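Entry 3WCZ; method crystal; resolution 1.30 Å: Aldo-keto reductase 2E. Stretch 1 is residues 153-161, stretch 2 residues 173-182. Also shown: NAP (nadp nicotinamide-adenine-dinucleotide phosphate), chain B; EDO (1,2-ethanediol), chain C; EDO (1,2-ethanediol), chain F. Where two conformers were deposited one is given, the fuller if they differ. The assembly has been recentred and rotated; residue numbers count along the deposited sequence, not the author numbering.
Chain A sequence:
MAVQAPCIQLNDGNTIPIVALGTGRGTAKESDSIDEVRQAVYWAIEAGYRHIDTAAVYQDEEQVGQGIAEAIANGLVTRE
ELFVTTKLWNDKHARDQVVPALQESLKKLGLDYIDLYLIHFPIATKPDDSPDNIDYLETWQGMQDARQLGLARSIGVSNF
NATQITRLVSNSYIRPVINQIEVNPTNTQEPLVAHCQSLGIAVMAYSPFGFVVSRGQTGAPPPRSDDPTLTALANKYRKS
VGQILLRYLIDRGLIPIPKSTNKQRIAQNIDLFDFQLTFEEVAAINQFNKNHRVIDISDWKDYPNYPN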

# COMPACT_ATOMS: atom_id res chain seq x y z
N ARG A 153 -1.29 -12.49 10.40
CA ARG A 153 -2.20 -12.05 11.46
C ARG A 153 -3.51 -11.56 10.87
O ARG A 153 -4.59 -11.83 11.40
CB ARG A 153 -1.57 -10.93 12.28
CG ARG A 153 -0.34 -11.35 13.05
CD ARG A 153 -0.67 -12.16 14.28
NE ARG A 153 0.53 -12.41 15.08
CZ ARG A 153 1.22 -13.55 15.09
NH1 ARG A 153 0.85 -14.60 14.34
NH2 ARG A 153 2.29 -13.64 15.86
N SER A 154 -3.41 -10.82 9.77
CA SER A 154 -4.56 -10.32 9.02
C SER A 154 -4.39 -10.57 7.53
O SER A 154 -3.27 -10.68 7.05
CB SER A 154 -4.71 -8.80 9.20
OG SER A 154 -4.94 -8.46 10.57
N ILE A 155 -5.51 -10.64 6.83
CA ILE A 155 -5.53 -10.89 5.40
C ILE A 155 -6.39 -9.86 4.69
O ILE A 155 -7.41 -9.41 5.21
CB ILE A 155 -5.98 -12.35 5.06
CG1 ILE A 155 -7.34 -12.69 5.70
CG2 ILE A 155 -4.89 -13.33 5.45
CD1 ILE A 155 -7.84 -14.04 5.21
N GLY A 156 -5.95 -9.45 3.50
CA GLY A 156 -6.72 -8.52 2.69
C GLY A 156 -6.38 -8.67 1.22
O GLY A 156 -5.77 -9.66 0.78
N VAL A 157 -6.82 -7.68 0.45
CA VAL A 157 -6.65 -7.73 -0.99
C VAL A 157 -6.12 -6.41 -1.52
O VAL A 157 -6.03 -5.40 -0.78
CB VAL A 157 -8.00 -8.10 -1.69
CG1 VAL A 157 -8.46 -9.48 -1.25
CG2 VAL A 157 -9.09 -7.01 -1.46
N SER A 158 -5.77 -6.40 -2.80
CA SER A 158 -5.29 -5.19 -3.44
C SER A 158 -5.82 -5.19 -4.87
O SER A 158 -5.95 -6.26 -5.50
CB SER A 158 -3.76 -5.20 -3.41
OG SER A 158 -3.19 -4.02 -3.93
N ASN A 159 -6.11 -4.01 -5.40
CA ASN A 159 -6.57 -3.87 -6.77
C ASN A 159 -7.88 -4.63 -7.03
O ASN A 159 -8.13 -5.06 -8.15
CB ASN A 159 -5.50 -4.30 -7.77
CG ASN A 159 -4.25 -3.48 -7.64
OD1 ASN A 159 -3.18 -3.94 -7.20
ND2 ASN A 159 -4.36 -2.25 -8.05
N PHE A 160 -8.73 -4.71 -6.02
CA PHE A 160 -10.07 -5.25 -6.22
C PHE A 160 -11.08 -4.13 -6.45
O PHE A 160 -11.11 -3.14 -5.72
CB PHE A 160 -10.56 -6.09 -5.02
CG PHE A 160 -10.06 -7.52 -5.01
CD1 PHE A 160 -8.72 -7.81 -5.20
CD2 PHE A 160 -10.93 -8.57 -4.75
CE1 PHE A 160 -8.27 -9.12 -5.16
CE2 PHE A 160 -10.48 -9.89 -4.74
CZ PHE A 160 -9.17 -10.16 -4.92
N ASN A 161 -11.95 -4.28 -7.44
CA ASN A 161 -12.97 -3.28 -7.69
C ASN A 161 -14.22 -3.55 -6.86
O ASN A 161 -14.28 -4.49 -6.07
CB ASN A 161 -13.26 -3.17 -9.20
CG ASN A 161 -13.92 -4.40 -9.78
OD1 ASN A 161 -14.67 -5.11 -9.12
ND2 ASN A 161 -13.64 -4.66 -11.05
N TYR A 173 -15.97 -16.40 4.57
CA TYR A 173 -16.37 -16.30 5.98
C TYR A 173 -15.65 -15.19 6.68
O TYR A 173 -16.12 -14.70 7.70
CB TYR A 173 -16.12 -17.59 6.75
CG TYR A 173 -14.71 -17.78 7.25
CD1 TYR A 173 -14.22 -17.06 8.34
CD2 TYR A 173 -13.86 -18.67 6.62
CE1 TYR A 173 -12.92 -17.24 8.79
CE2 TYR A 173 -12.57 -18.86 7.05
CZ TYR A 173 -12.10 -18.15 8.14
OH TYR A 173 -10.80 -18.37 8.54
N ILE A 174 -14.53 -14.76 6.14
CA ILE A 174 -13.91 -13.56 6.66
C ILE A 174 -13.62 -12.56 5.57
O ILE A 174 -12.96 -12.91 4.59
CB ILE A 174 -12.68 -13.92 7.37
CG1 ILE A 174 -11.97 -12.67 7.86
CG2 ILE A 174 -11.78 -14.65 6.53
CD1 ILE A 174 -10.95 -12.96 8.92
N ARG A 175 -14.10 -11.33 5.70
CA ARG A 175 -13.85 -10.34 4.66
C ARG A 175 -12.46 -9.74 4.87
O ARG A 175 -11.85 -9.87 5.94
CB ARG A 175 -14.94 -9.26 4.58
CG ARG A 175 -14.86 -8.25 5.65
CD ARG A 175 -16.10 -7.36 5.70
NE ARG A 175 -17.32 -8.15 5.93
CZ ARG A 175 -18.55 -7.66 5.92
NH1 ARG A 175 -18.79 -6.38 5.68
NH2 ARG A 175 -19.56 -8.49 6.13
N PRO A 176 -11.91 -9.19 3.80
CA PRO A 176 -10.60 -8.58 3.90
C PRO A 176 -10.59 -7.47 4.93
O PRO A 176 -11.60 -6.76 5.09
CB PRO A 176 -10.35 -8.06 2.48
CG PRO A 176 -11.63 -8.06 1.82
CD PRO A 176 -12.47 -9.08 2.45
N VAL A 177 -9.48 -7.30 5.64
CA VAL A 177 -9.32 -6.13 6.52
C VAL A 177 -9.07 -4.86 5.73
O VAL A 177 -9.43 -3.78 6.19
CB VAL A 177 -8.17 -6.28 7.54
CG1 VAL A 177 -8.46 -7.39 8.54
CG2 VAL A 177 -6.82 -6.52 6.86
N ILE A 178 -8.51 -5.02 4.53
CA ILE A 178 -7.99 -3.93 3.72
C ILE A 178 -8.16 -4.24 2.25
O ILE A 178 -8.04 -5.39 1.85
CB ILE A 178 -6.49 -3.71 4.04
CG1 ILE A 178 -6.40 -2.79 5.27
CG2 ILE A 178 -5.70 -3.09 2.83
CD1 ILE A 178 -5.10 -2.79 5.97
N ASN A 179 -8.42 -3.19 1.47
CA ASN A 179 -8.25 -3.18 0.02
C ASN A 179 -7.22 -2.11 -0.27
O ASN A 179 -7.45 -0.92 0.04
CB ASN A 179 -9.59 -2.94 -0.70
CG ASN A 179 -9.50 -3.09 -2.23
OD1 ASN A 179 -8.58 -3.72 -2.75
ND2 ASN A 179 -10.51 -2.59 -2.93
N GLN A 180 -6.08 -2.51 -0.84
CA GLN A 180 -5.03 -1.57 -1.18
C GLN A 180 -5.16 -1.17 -2.65
O GLN A 180 -5.06 -2.02 -3.55
CB GLN A 180 -3.64 -2.17 -0.89
CG GLN A 180 -2.49 -1.27 -1.32
CD GLN A 180 -1.08 -1.71 -0.99
OE1 GLN A 180 -0.19 -1.60 -1.86
NE2 GLN A 180 -0.83 -2.20 0.21
N ILE A 181 -5.45 0.11 -2.87
CA ILE A 181 -5.78 0.60 -4.21
C ILE A 181 -5.10 1.96 -4.43
O ILE A 181 -4.62 2.60 -3.48
CB ILE A 181 -7.32 0.72 -4.41
CG1 ILE A 181 -7.93 1.59 -3.33
CG2 ILE A 181 -7.93 -0.67 -4.41
CD1 ILE A 181 -9.41 1.94 -3.57
N GLU A 182 -5.05 2.39 -5.68
CA GLU A 182 -4.43 3.66 -6.03
C GLU A 182 -5.32 4.83 -5.65
O GLU A 182 -6.43 4.92 -6.14
CB GLU A 182 -4.14 3.72 -7.53
CG GLU A 182 -3.40 4.96 -7.88
CD GLU A 182 -3.04 5.10 -9.33
OE1 GLU A 182 -2.86 4.10 -10.05
OE2 GLU A 182 -2.89 6.26 -9.77
PA NAP B . 4.84 7.31 -4.50
O1A NAP B . 5.02 7.11 -3.05
O2A NAP B . 3.55 7.62 -5.10
O5B NAP B . 5.89 8.28 -5.12
C5B NAP B . 7.25 8.14 -4.85
C4B NAP B . 8.12 9.24 -5.46
O4B NAP B . 7.89 10.47 -4.75
C3B NAP B . 9.58 9.00 -5.46
O3B NAP B . 10.08 9.52 -6.67
C2B NAP B . 10.04 9.75 -4.30
O2B NAP B . 11.39 10.14 -4.36
C1B NAP B . 9.13 10.95 -4.28
N9A NAP B . 8.86 11.54 -2.99
C8A NAP B . 8.63 10.87 -1.84
N7A NAP B . 8.30 11.68 -0.86
C5A NAP B . 8.32 12.95 -1.36
C6A NAP B . 8.06 14.21 -0.81
N6A NAP B . 7.74 14.43 0.53
N1A NAP B . 8.18 15.27 -1.63
C2A NAP B . 8.50 15.11 -2.92
N3A NAP B . 8.75 13.92 -3.49
C4A NAP B . 8.64 12.83 -2.70
O3 NAP B . 5.40 5.96 -5.20
PN NAP B . 4.89 4.51 -5.62
O1N NAP B . 6.08 3.63 -5.45
O2N NAP B . 4.25 4.63 -6.96
O5D NAP B . 3.75 4.11 -4.60
C5D NAP B . 4.01 3.97 -3.24
C4D NAP B . 4.01 2.54 -2.70
O4D NAP B . 2.73 1.95 -2.82
C3D NAP B . 4.90 1.59 -3.43
O3D NAP B . 6.27 1.82 -3.17
C2D NAP B . 4.39 0.31 -2.99
O2D NAP B . 4.77 0.04 -1.67
C1D NAP B . 2.90 0.55 -3.08
N1N NAP B . 2.21 0.22 -4.34
C2N NAP B . 1.40 -0.85 -4.41
C3N NAP B . 0.75 -1.14 -5.58
C7N NAP B . -0.16 -2.31 -5.57
O7N NAP B . -0.66 -2.76 -4.51
N7N NAP B . -0.55 -2.78 -6.77
C4N NAP B . 0.96 -0.38 -6.75
C5N NAP B . 1.79 0.75 -6.66
C6N NAP B . 2.39 1.01 -5.44
P2B NAP B . 12.44 9.78 -3.20
O1X NAP B . 13.77 10.33 -3.75
O2X NAP B . 12.05 10.50 -1.99
O3X NAP B . 12.45 8.28 -3.06
C1 EDO C . -17.63 -11.66 7.38
O1 EDO C . -17.71 -10.93 6.14
C2 EDO C . -16.90 -10.82 8.43
O2 EDO C . -15.49 -10.81 8.12
C1 EDO F . -9.72 -0.60 -8.19
O1 EDO F . -9.43 0.64 -8.85
C2 EDO F . -9.00 -1.72 -8.89
O2 EDO F . -7.60 -1.43 -9.03

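Ile-155, Val-157 and Asn-179 cover the most surface in this contact, which joins two strands running in the same direction. The strand axes come within 4.5 Å and cross at -22°.

Ile-155 works through both backbone and side chain. Its O accepts a nearly straight hydrogen bond from Val-177 N at 3.0 Å. The CA-to-CB bond points away from the other stretch, but the end of the side chain comes nearer. CD1 of Ile-155 reaches CG2 of Ile-174 at 4.2 Å, an apolar contact.

Val-157 is the middle of the ladder. Its N donates to Ile-178 O at 2.9 Å, and its O accepts from Gln-180 N at 2.9 Å. The two bonds straddle Asn-179, as expected for a parallel bridge. Val-157 O also lies 3.2 Å from Asn-179 CA, a CA-H...O contact. On the side-chain side, Val-157 CG2 packs on Pro-176 CB at 4.3 Å. Just before it, Gly-156 has no side chain; an ideal CB there would lie 2.6 Å from Ile-178 O, a clash.

Asn-179 shares a face of the sheet with Val-157. Its amide reaches past the strand end and holds the backbone of Phe-160 at two points. ND2 of Asn-179 donates to Phe-160 O at 2.9 Å. OD1 of Asn-179 accepts a weak bond from Phe-160 N at 3.4 Å. The side chain thus extends the pairing beyond the ladder.

The next bridge pairs Ser-158 with Gln-180, their side chains on the other face. Asn-159 N donates to Gln-180 O at 2.9 Å, continuing the ladder. Ser-158 OG lies 2.8 Å from Gln-180 O and 2.9 Å from NAP O7N. Asn-159 OD1 accepts from NAP N7N at 2.9 Å, so the contact borders the cofactor's carboxamide, in keeping with a reductase.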